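Local structure of phosphoribosyl-aminoimidazole carboxylase (Aspergillus clavatus, 3K5I) at residues 124-128 / 285-289; 163-169 / 196-201. The protein probably catalyses the ATP-dependent conversion of 5-aminoimidazole ribonucleotide to its N5-carboxy form in purine biosynthesis, using an ATP-grasp fold. All blocks are in the same frame, centred on the assembly; numbering follows the deposited sequence.

Interaction 1 of 2, residues 124-128 / 285-289; sequences KFNQK and LCEIA. With MG (magnesium ion), chain H; ADP (adenosine-5'-diphosphate), chain G.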
ATOM      1  N   LYS A 124       4.386 -24.728  20.961  1.00 26.32           N
ATOM      2  CA  LYS A 124       3.179 -24.260  21.622  1.00 26.23           C
ATOM      3  C   LYS A 124       3.042 -24.702  23.049  1.00 49.00           C
ATOM      4  O   LYS A 124       2.584 -23.928  23.917  1.00 23.25           O
ATOM      5  CB  LYS A 124       1.941 -24.594  20.785  1.00 73.94           C
ATOM      6  CG  LYS A 124       1.534 -23.464  19.818  1.00 63.00           C
ATOM      7  CD  LYS A 124       0.395 -23.846  18.858  1.00 28.86           C
ATOM      8  CE  LYS A 124      -0.893 -23.060  19.135  1.00 63.20           C
ATOM      9  NZ  LYS A 124      -1.971 -23.547  18.212  1.00 39.86           N
ATOM     10  N   PHE A 125       3.465 -25.942  23.249  1.00 16.70           N
ATOM     11  CA  PHE A 125       3.388 -26.450  24.602  1.00 30.29           C
ATOM     12  C   PHE A 125       4.441 -25.704  25.420  1.00 99.75           C
ATOM     13  O   PHE A 125       4.198 -25.219  26.522  1.00 27.61           O
ATOM     14  CB  PHE A 125       3.705 -27.936  24.580  1.00 25.30           C
ATOM     15  CG  PHE A 125       3.547 -28.629  25.919  1.00 35.06           C
ATOM     16  CD1 PHE A 125       2.283 -28.923  26.432  1.00 99.75           C
ATOM     17  CD2 PHE A 125       4.661 -28.992  26.671  1.00 31.97           C
ATOM     18  CE1 PHE A 125       2.112 -29.559  27.666  1.00 21.64           C
ATOM     19  CE2 PHE A 125       4.498 -29.656  27.922  1.00 24.89           C
ATOM     20  CZ  PHE A 125       3.222 -29.953  28.398  1.00 41.41           C
ATOM     21  N   ASN A 126       5.639 -25.622  24.865  1.00 15.70           N
ATOM     22  CA  ASN A 126       6.747 -24.910  25.504  1.00 29.92           C
ATOM     23  C   ASN A 126       6.479 -23.424  25.724  1.00 26.07           C
ATOM     24  O   ASN A 126       6.842 -22.848  26.753  1.00 22.89           O
ATOM     25  CB  ASN A 126       7.945 -25.120  24.585  1.00 22.93           C
ATOM     26  CG  ASN A 126       8.448 -26.514  24.745  1.00 43.42           C
ATOM     27  OD1 ASN A 126       7.927 -27.193  25.623  1.00 25.24           O
ATOM     28  ND2 ASN A 126       9.393 -26.970  23.928  1.00 26.13           N
ATOM     29  N   GLN A 127       5.828 -22.799  24.748  1.00 10.70           N
ATOM     30  CA  GLN A 127       5.487 -21.392  24.876  1.00 13.97           C
ATOM     31  C   GLN A 127       4.664 -21.226  26.139  1.00 39.20           C
ATOM     32  O   GLN A 127       4.926 -20.382  27.014  1.00 28.35           O
ATOM     33  CB  GLN A 127       4.578 -21.070  23.713  1.00  9.81           C
ATOM     34  CG  GLN A 127       4.029 -19.649  23.612  1.00 22.46           C
ATOM     35  CD  GLN A 127       2.963 -19.626  22.537  1.00 26.15           C
ATOM     36  OE1 GLN A 127       1.795 -19.304  22.770  1.00 17.12           O
ATOM     37  NE2 GLN A 127       3.362 -20.077  21.370  1.00  8.84           N
ATOM     38  N   LYS A 128       3.638 -22.063  26.195  1.00 29.79           N
ATOM     39  CA  LYS A 128       2.701 -22.054  27.305  1.00 20.13           C
ATOM     40  C   LYS A 128       3.343 -22.246  28.681  1.00 28.53           C
ATOM     41  O   LYS A 128       3.037 -21.496  29.610  1.00 21.40           O
ATOM     42  CB  LYS A 128       1.571 -23.066  27.102  1.00 19.04           C
ATOM     43  CG  LYS A 128       0.851 -22.993  25.767  1.00 77.98           C
ATOM     44  CD  LYS A 128      -0.654 -22.887  25.905  1.00 44.30           C
ATOM     45  CE  LYS A 128      -1.087 -21.470  26.277  1.00 71.95           C
ATOM     46  NZ  LYS A 128      -1.596 -20.545  25.215  1.00 67.35           N
ATOM     47  N   LEU A 285      -5.362 -16.146  27.660  1.00 23.63           N
ATOM     48  CA  LEU A 285      -4.479 -15.981  26.537  1.00 30.74           C
ATOM     49  C   LEU A 285      -4.755 -17.247  25.718  1.00 13.73           C
ATOM     50  O   LEU A 285      -5.115 -18.284  26.294  1.00 34.45           O
ATOM     51  CB  LEU A 285      -3.036 -15.916  27.048  1.00 32.34           C
ATOM     52  CG  LEU A 285      -2.094 -15.874  25.847  1.00 46.23           C
ATOM     53  CD1 LEU A 285      -1.035 -14.759  25.905  1.00 17.47           C
ATOM     54  CD2 LEU A 285      -1.496 -17.250  25.824  1.00  8.99           C
ATOM     55  N   CYS A 286      -4.711 -17.143  24.391  1.00 33.44           N
ATOM     56  CA  CYS A 286      -4.946 -18.290  23.514  1.00 34.66           C
ATOM     57  C   CYS A 286      -3.560 -18.670  22.983  1.00 25.57           C
ATOM     58  O   CYS A 286      -3.206 -19.826  22.939  1.00 14.53           O
ATOM     59  CB  CYS A 286      -5.843 -17.973  22.313  1.00 35.71           C
ATOM     60  SG  CYS A 286      -5.833 -19.440  21.224  1.00 26.89           S
ATOM     61  N   GLU A 287      -2.753 -17.689  22.596  1.00 29.58           N
ATOM     62  CA  GLU A 287      -1.412 -17.945  22.081  1.00 24.34           C
ATOM     63  C   GLU A 287      -0.767 -16.598  21.758  1.00  6.28           C
ATOM     64  O   GLU A 287      -1.449 -15.562  21.637  1.00 21.04           O
ATOM     65  CB  GLU A 287      -1.426 -18.814  20.825  1.00 45.75           C
ATOM     66  CG  GLU A 287      -1.432 -18.094  19.471  1.00 39.35           C
ATOM     67  CD  GLU A 287      -1.446 -19.110  18.321  1.00 40.68           C
ATOM     68  OE1 GLU A 287      -0.775 -20.148  18.484  1.00 53.07           O
ATOM     69  OE2 GLU A 287      -2.122 -18.970  17.274  1.00 20.67           O
ATOM     70  N   ILE A 288       0.561 -16.634  21.719  1.00 38.62           N
ATOM     71  CA  ILE A 288       1.373 -15.456  21.439  1.00  8.30           C
ATOM     72  C   ILE A 288       2.276 -15.832  20.245  1.00 41.68           C
ATOM     73  O   ILE A 288       2.763 -16.962  20.180  1.00 18.70           O
ATOM     74  CB  ILE A 288       2.248 -14.933  22.590  1.00 12.36           C
ATOM     75  CG1 ILE A 288       2.830 -13.565  22.220  1.00 25.43           C
ATOM     76  CG2 ILE A 288       3.383 -15.951  22.990  1.00 21.45           C
ATOM     77  CD1 ILE A 288       3.658 -12.791  23.301  1.00 12.37           C
ATOM     78  N   ALA A 289       2.434 -14.877  19.324  1.00 34.69           N
ATOM     79  CA  ALA A 289       3.206 -14.911  18.066  1.00 12.38           C
ATOM     80  C   ALA A 289       4.338 -13.852  18.094  1.00 26.52           C
ATOM     81  O   ALA A 289       4.075 -12.638  18.270  1.00 22.65           O
ATOM     82  CB  ALA A 289       2.268 -14.579  16.921  1.00 10.26           C
TER
HETATM   83 MG    MG H 401      -4.033 -18.668  16.706  1.00 14.08          MG
HETATM   84  PB  ADP G 400      -2.989 -21.875  15.294  1.00 15.05           P
HETATM   85  O1B ADP G 400      -2.937 -22.805  14.144  1.00 16.77           O
HETATM   86  O2B ADP G 400      -1.495 -21.768  15.509  1.00 29.81           O
HETATM   87  O3B ADP G 400      -3.396 -20.375  15.460  1.00 10.47           O
HETATM   88  PA  ADP G 400      -4.614 -21.875  17.812  1.00 20.75           P
HETATM   89  O1A ADP G 400      -4.574 -20.414  17.909  1.00  6.67           O
HETATM   90  O2A ADP G 400      -4.304 -22.468  19.164  1.00 19.42           O
HETATM   91  O3A ADP G 400      -3.705 -22.444  16.615  1.00 27.99           O
HETATM   92  O5' ADP G 400      -6.169 -22.140  17.502  1.00 14.72           O
HETATM   93  C5' ADP G 400      -6.876 -21.414  16.489  1.00 21.78           C
HETATM   94  C4' ADP G 400      -8.284 -21.140  16.958  1.00 30.87           C
HETATM   95  O4' ADP G 400      -8.939 -22.393  17.286  1.00 23.47           O
HETATM   96  C3' ADP G 400      -8.491 -20.368  18.249  1.00  9.37           C
HETATM   97  O3' ADP G 400      -8.655 -19.002  17.833  1.00 12.06           O
HETATM   98  C2' ADP G 400      -9.862 -20.803  18.778  1.00 29.22           C
HETATM   99  O2' ADP G 400     -10.928 -20.491  17.831  1.00 14.68           O
HETATM  100  C1' ADP G 400      -9.676 -22.271  18.459  1.00  8.68           C
HETATM  101  N9  ADP G 400      -9.155 -22.891  19.668  1.00 19.15           N
HETATM  102  C8  ADP G 400      -7.826 -23.040  19.953  1.00 25.40           C
HETATM  103  N7  ADP G 400      -7.649 -23.501  21.212  1.00 27.50           N
HETATM  104  C5  ADP G 400      -8.943 -23.698  21.649  1.00 19.40           C
HETATM  105  C6  ADP G 400      -9.412 -24.297  22.868  1.00 99.75           C
HETATM  106  N6  ADP G 400      -8.902 -24.704  23.885  1.00 11.60           N
HETATM  107  N1  ADP G 400     -10.768 -24.347  23.008  1.00 12.17           N
HETATM  108  C2  ADP G 400     -11.667 -23.960  22.027  1.00 28.62           C
HETATM  109  N3  ADP G 400     -11.231 -23.521  20.877  1.00 34.85           N
HETATM  110  C4  ADP G 400      -9.905 -23.374  20.714  1.00 31.48           C
HETATM  111  O   HOH W   1       1.780 -19.940  19.110  1.00 38.67           O
HETATM  112  O   HOH W   2      -3.357 -17.958  14.967  1.00 23.66           O
HETATM  113  O   HOH W   3      -6.216 -18.680  16.138  1.00 30.40           O
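K124 and E287 meet over the phosphates of ADP, where the start of helix 124-132 faces the edge strand 283-289 of the large antiparallel sheet in this ATP-grasp protein. The helix and strand segments run nearly crosswise, 104° between their directions, and 9.2 Å separates their axes, so the gap is bridged by three long side chains from the helix. K124 reaches farthest. Its chain bends at chi3 (113°), which brings CE up against the E287 carboxylate at a slant, 3.0 Å from OE1, and sets NZ among the phosphate oxygens. There NZ donates to ADP O2A at 2.7 Å and to the bridging O3A, while its salt bridge to E287 OE1 is long. The two carboxylate oxygens of E287 thus divide the work: OE1 turns to the lysine side and OE2 binds magnesium. E274 on strand 269-278 is also a metal ligand, and C286 and E287 both sit opposite that residue as a classic beta bulge.

About one turn further along the helix, Q127 points toward the strand. With CG anti to the backbone N (chi1 179°) and the chain extended beyond it, the amide is held out to the strand backbone, and its CD packs on I288 CG2. The amide N-H of I288 meets Q127 OE1 at 3.1 Å in a fairly straight bond, although the donor stands well above the carbonyl plane. NE2 gives one bond to I121 O and another to a water, which in turn donates to E287 OE1; both ends of the amide are therefore engaged, consistent with a second-shell role in which the water may steady the E287 carboxylate. K128, a more kinked chain, brings NZ to 2.9 Å from C286 O and 3.4 Å from L285 CD2.

Interaction 2 of 2, residues 163-169 / 196-201; sequences LMLKSKT and RPLYAE. With ADP (adenosine-5'-diphosphate), chain G.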
ATOM      1  N   LEU A 163     -12.419 -31.495  23.234  1.00 37.24           N
ATOM      2  CA  LEU A 163     -11.150 -30.923  23.640  1.00 31.67           C
ATOM      3  C   LEU A 163     -10.417 -30.564  22.346  1.00 66.99           C
ATOM      4  O   LEU A 163     -10.733 -31.038  21.251  1.00 22.38           O
ATOM      5  CB  LEU A 163     -10.367 -31.931  24.470  1.00 25.66           C
ATOM      6  CG  LEU A 163     -10.238 -33.397  24.054  1.00 36.86           C
ATOM      7  CD1 LEU A 163      -9.231 -33.248  22.880  1.00 16.03           C
ATOM      8  CD2 LEU A 163      -9.707 -34.351  25.196  1.00 23.55           C
ATOM      9  N   MET A 164      -9.411 -29.707  22.450  1.00 30.05           N
ATOM     10  CA  MET A 164      -8.712 -29.339  21.216  1.00 81.52           C
ATOM     11  C   MET A 164      -7.454 -30.159  21.094  1.00 28.82           C
ATOM     12  O   MET A 164      -6.597 -30.045  21.958  1.00 16.93           O
ATOM     13  CB  MET A 164      -8.381 -27.838  21.197  1.00 12.91           C
ATOM     14  CG  MET A 164      -7.832 -27.331  19.853  1.00 29.58           C
ATOM     15  SD  MET A 164      -8.948 -27.873  18.572  1.00 19.58           S
ATOM     16  CE  MET A 164     -10.037 -26.655  18.662  1.00  3.44           C
ATOM     17  N   LEU A 165      -7.341 -31.017  20.089  1.00 34.74           N
ATOM     18  CA  LEU A 165      -6.096 -31.763  20.030  1.00 13.59           C
ATOM     19  C   LEU A 165      -5.112 -30.889  19.295  1.00 26.49           C
ATOM     20  O   LEU A 165      -5.461 -30.372  18.244  1.00 18.84           O
ATOM     21  CB  LEU A 165      -6.192 -33.097  19.284  1.00 19.90           C
ATOM     22  CG  LEU A 165      -4.987 -34.053  19.394  1.00 26.05           C
ATOM     23  CD1 LEU A 165      -4.441 -34.321  20.838  1.00 21.44           C
ATOM     24  CD2 LEU A 165      -5.196 -35.402  18.599  1.00  8.41           C
ATOM     25  N   LYS A 166      -3.888 -30.744  19.795  1.00 23.46           N
ATOM     26  CA  LYS A 166      -2.951 -29.882  19.075  1.00 17.51           C
ATOM     27  C   LYS A 166      -1.512 -30.385  18.966  1.00 18.64           C
ATOM     28  O   LYS A 166      -0.985 -30.956  19.932  1.00 22.87           O
ATOM     29  CB  LYS A 166      -2.845 -28.541  19.822  1.00 14.27           C
ATOM     30  CG  LYS A 166      -4.110 -27.852  20.256  1.00 37.72           C
ATOM     31  CD  LYS A 166      -3.836 -26.359  20.585  1.00 14.74           C
ATOM     32  CE  LYS A 166      -5.092 -25.425  20.687  1.00 10.01           C
ATOM     33  NZ  LYS A 166      -4.943 -23.945  21.135  1.00  6.35           N
ATOM     34  N   SER A 167      -0.888 -30.129  17.816  1.00 28.15           N
ATOM     35  CA  SER A 167       0.507 -30.457  17.527  1.00 28.31           C
ATOM     36  C   SER A 167       1.279 -29.361  18.258  1.00 23.36           C
ATOM     37  O   SER A 167       0.942 -28.153  18.210  1.00 18.30           O
ATOM     38  CB  SER A 167       0.919 -30.235  16.049  1.00 21.86           C
ATOM     39  OG  SER A 167       2.328 -30.469  15.910  1.00 19.75           O
ATOM     40  N   LYS A 168       2.334 -29.779  18.937  1.00 23.50           N
ATOM     41  CA  LYS A 168       3.168 -28.800  19.623  1.00 16.05           C
ATOM     42  C   LYS A 168       3.985 -27.992  18.593  1.00 59.63           C
ATOM     43  O   LYS A 168       4.224 -26.786  18.665  1.00 18.05           O
ATOM     44  CB  LYS A 168       4.121 -29.585  20.516  1.00 21.93           C
ATOM     45  CG  LYS A 168       3.458 -30.227  21.728  1.00 32.30           C
ATOM     46  CD  LYS A 168       4.620 -30.891  22.492  1.00  8.68           C
ATOM     47  CE  LYS A 168       4.354 -31.705  23.746  1.00 16.98           C
ATOM     48  NZ  LYS A 168       5.518 -31.571  24.722  1.00 43.24           N
ATOM     49  N   THR A 169       4.427 -28.640  17.537  1.00  9.45           N
ATOM     50  CA  THR A 169       5.226 -27.850  16.622  1.00 26.08           C
ATOM     51  C   THR A 169       4.581 -27.742  15.263  1.00 29.67           C
ATOM     52  O   THR A 169       3.631 -28.468  14.922  1.00 14.94           O
ATOM     53  CB  THR A 169       6.530 -28.621  16.385  1.00 23.07           C
ATOM     54  OG1 THR A 169       6.158 -29.929  15.957  1.00 26.38           O
ATOM     55  CG2 THR A 169       7.260 -28.806  17.702  1.00 18.67           C
ATOM     56  N   ARG A 196       3.224 -36.432  15.001  1.00 23.53           N
ATOM     57  CA  ARG A 196       3.647 -35.125  15.472  1.00  8.17           C
ATOM     58  C   ARG A 196       3.664 -35.220  17.031  1.00 37.83           C
ATOM     59  O   ARG A 196       3.061 -36.097  17.638  1.00 26.66           O
ATOM     60  CB  ARG A 196       2.704 -34.016  14.882  1.00 16.21           C
ATOM     61  CG  ARG A 196       2.573 -34.070  13.324  1.00  9.17           C
ATOM     62  CD  ARG A 196       1.529 -33.084  12.721  1.00  4.27           C
ATOM     63  NE  ARG A 196       1.898 -31.685  13.014  1.00  9.34           N
ATOM     64  CZ  ARG A 196       1.228 -30.595  12.637  1.00 43.28           C
ATOM     65  NH1 ARG A 196       0.101 -30.719  11.948  1.00 29.08           N
ATOM     66  NH2 ARG A 196       1.655 -29.386  12.968  1.00 20.85           N
ATOM     67  N   PRO A 197       4.380 -34.353  17.728  1.00 21.02           N
ATOM     68  CA  PRO A 197       4.390 -34.353  19.201  1.00 23.01           C
ATOM     69  C   PRO A 197       3.083 -33.587  19.505  1.00 39.80           C
ATOM     70  O   PRO A 197       2.811 -32.544  18.901  1.00 16.18           O
ATOM     71  CB  PRO A 197       5.530 -33.384  19.538  1.00 15.10           C
ATOM     72  CG  PRO A 197       5.667 -32.472  18.322  1.00 23.49           C
ATOM     73  CD  PRO A 197       5.170 -33.254  17.133  1.00 21.83           C
ATOM     74  N   LEU A 198       2.258 -34.086  20.418  1.00 18.81           N
ATOM     75  CA  LEU A 198       0.958 -33.481  20.749  1.00 16.03           C
ATOM     76  C   LEU A 198       0.726 -33.200  22.205  1.00 12.44           C
ATOM     77  O   LEU A 198       1.406 -33.691  23.115  1.00 26.50           O
ATOM     78  CB  LEU A 198      -0.145 -34.523  20.467  1.00 12.12           C
ATOM     79  CG  LEU A 198       0.059 -35.248  19.160  1.00 30.75           C
ATOM     80  CD1 LEU A 198      -1.178 -36.105  19.039  1.00 22.20           C
ATOM     81  CD2 LEU A 198       0.201 -34.236  18.007  1.00  7.23           C
ATOM     82  N   TYR A 199      -0.340 -32.455  22.419  1.00 22.51           N
ATOM     83  CA  TYR A 199      -0.791 -32.168  23.768  1.00 20.60           C
ATOM     84  C   TYR A 199      -2.261 -31.821  23.505  1.00 99.75           C
ATOM     85  O   TYR A 199      -2.645 -31.483  22.400  1.00 15.07           O
ATOM     86  CB  TYR A 199      -0.022 -31.074  24.500  1.00 18.76           C
ATOM     87  CG  TYR A 199      -0.367 -29.714  24.000  1.00 15.03           C
ATOM     88  CD1 TYR A 199       0.175 -29.275  22.790  1.00  8.94           C
ATOM     89  CD2 TYR A 199      -1.250 -28.894  24.690  1.00 21.32           C
ATOM     90  CE1 TYR A 199      -0.102 -28.022  22.361  1.00  7.87           C
ATOM     91  CE2 TYR A 199      -1.557 -27.631  24.229  1.00 41.62           C
ATOM     92  CZ  TYR A 199      -0.987 -27.236  23.037  1.00 27.22           C
ATOM     93  OH  TYR A 199      -1.160 -26.021  22.439  1.00 23.66           O
ATOM     94  N   ALA A 200      -3.126 -31.953  24.492  1.00 28.99           N
ATOM     95  CA  ALA A 200      -4.550 -31.636  24.328  1.00 29.28           C
ATOM     96  C   ALA A 200      -4.892 -30.445  25.201  1.00 99.75           C
ATOM     97  O   ALA A 200      -4.239 -30.218  26.231  1.00 59.39           O
ATOM     98  CB  ALA A 200      -5.401 -32.855  24.723  1.00 30.88           C
ATOM     99  N   GLU A 201      -5.913 -29.689  24.809  1.00 20.94           N
ATOM    100  CA  GLU A 201      -6.173 -28.571  25.697  1.00 19.12           C
ATOM    101  C   GLU A 201      -7.616 -28.653  26.188  1.00 80.72           C
ATOM    102  O   GLU A 201      -8.515 -29.068  25.449  1.00 21.15           O
ATOM    103  CB  GLU A 201      -5.846 -27.333  24.858  1.00  9.67           C
ATOM    104  CG  GLU A 201      -4.705 -26.510  25.393  1.00 41.80           C
ATOM    105  CD  GLU A 201      -4.567 -25.215  24.613  1.00 32.68           C
ATOM    106  OE1 GLU A 201      -5.545 -24.815  23.949  1.00 24.20           O
ATOM    107  OE2 GLU A 201      -3.487 -24.590  24.651  1.00 99.75           O
TER
HETATM  108  PB  ADP G 400      -2.989 -21.875  15.294  1.00 15.05           P
HETATM  109  O1B ADP G 400      -2.937 -22.805  14.144  1.00 16.77           O
HETATM  110  O2B ADP G 400      -1.495 -21.768  15.509  1.00 29.81           O
HETATM  111  O3B ADP G 400      -3.396 -20.375  15.460  1.00 10.47           O
HETATM  112  PA  ADP G 400      -4.614 -21.875  17.812  1.00 20.75           P
HETATM  113  O1A ADP G 400      -4.574 -20.414  17.909  1.00  6.67           O
HETATM  114  O2A ADP G 400      -4.304 -22.468  19.164  1.00 19.42           O
HETATM  115  O3A ADP G 400      -3.705 -22.444  16.615  1.00 27.99           O
HETATM  116  O5' ADP G 400      -6.169 -22.140  17.502  1.00 14.72           O
HETATM  117  C5' ADP G 400      -6.876 -21.414  16.489  1.00 21.78           C
HETATM  118  C4' ADP G 400      -8.284 -21.140  16.958  1.00 30.87           C
HETATM  119  O4' ADP G 400      -8.939 -22.393  17.286  1.00 23.47           O
HETATM  120  C3' ADP G 400      -8.491 -20.368  18.249  1.00  9.37           C
HETATM  121  O3' ADP G 400      -8.655 -19.002  17.833  1.00 12.06           O
HETATM  122  C2' ADP G 400      -9.862 -20.803  18.778  1.00 29.22           C
HETATM  123  O2' ADP G 400     -10.928 -20.491  17.831  1.00 14.68           O
HETATM  124  C1' ADP G 400      -9.676 -22.271  18.459  1.00  8.68           C
HETATM  125  N9  ADP G 400      -9.155 -22.891  19.668  1.00 19.15           N
HETATM  126  C8  ADP G 400      -7.826 -23.040  19.953  1.00 25.40           C
HETATM  127  N7  ADP G 400      -7.649 -23.501  21.212  1.00 27.50           N
HETATM  128  C5  ADP G 400      -8.943 -23.698  21.649  1.00 19.40           C
HETATM  129  C6  ADP G 400      -9.412 -24.297  22.868  1.00 99.75           C
HETATM  130  N6  ADP G 400      -8.902 -24.704  23.885  1.00 11.60           N
HETATM  131  N1  ADP G 400     -10.768 -24.347  23.008  1.00 12.17           N
HETATM  132  C2  ADP G 400     -11.667 -23.960  22.027  1.00 28.62           C
HETATM  133  N3  ADP G 400     -11.231 -23.521  20.877  1.00 34.85           N
HETATM  134  C4  ADP G 400      -9.905 -23.374  20.714  1.00 31.48           C
HETATM  135  O   HOH W   4       4.441 -30.976  13.491  1.00 21.23           O
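K166 and E201 project from adjacent antiparallel strands, and K166 NZ meets E201 OE1 in a 3.0 Å salt bridge from above the carboxylate plane. The extended lysine chain also lets NZ donate to ADP O2A at 2.5 Å and to the adenine N7 at 2.7 Å; E201 OE1 takes a weak bond from ADP N6. M164, on the same face, lays CE near adenine C4.

Two hydrogen-bonded pairs, M164 with E201 and K166 with Y199, satisfy their N-H and C=O groups mutually. Between them, L165 and A200 pack on the other face. The Y199 ring slants across the lysine chain, its OH 3.3 Å from K166 CD.

Past the strand end, K168 N gives P197 O a nearly straight bond (173°), while K168 NZ pairs with E143. T169 O accepts from S167 OG at 2.6 Å and R196 NH2 at 2.9 Å, both in the carbonyl plane, and from a water that R196 NE also holds. S167 CB sits above one face of the R196 guanidinium, toward its rim. One ammonium shared among carboxylate, phosphate and purine nitrogen suggests that this strand pair ties the base to the alpha-phosphate, the weak N6 bond perhaps adding a preference for adenine.

How the interactions relate
Both contacts are largely buried and both touch ADP, yet they hold different elements. Interaction 1 joins a helix to the edge strand of the large sheet through a few long polar side chains, on the magnesium and phosphate side; interaction 2 pairs two central strands of the small four-stranded sheet, mostly by backbone bonds, and reaches the adenine. Its loop end, with R196, P197 and T169, is the more exposed part. Helix 124-132 links the two: K124 N probably bonds to K168 O, and the F125 ring packs against Y199. As expected of an ATP-grasp fold, the nucleotide lies between the two sheets, with one lysine from each contact on phosphate oxygen O2A.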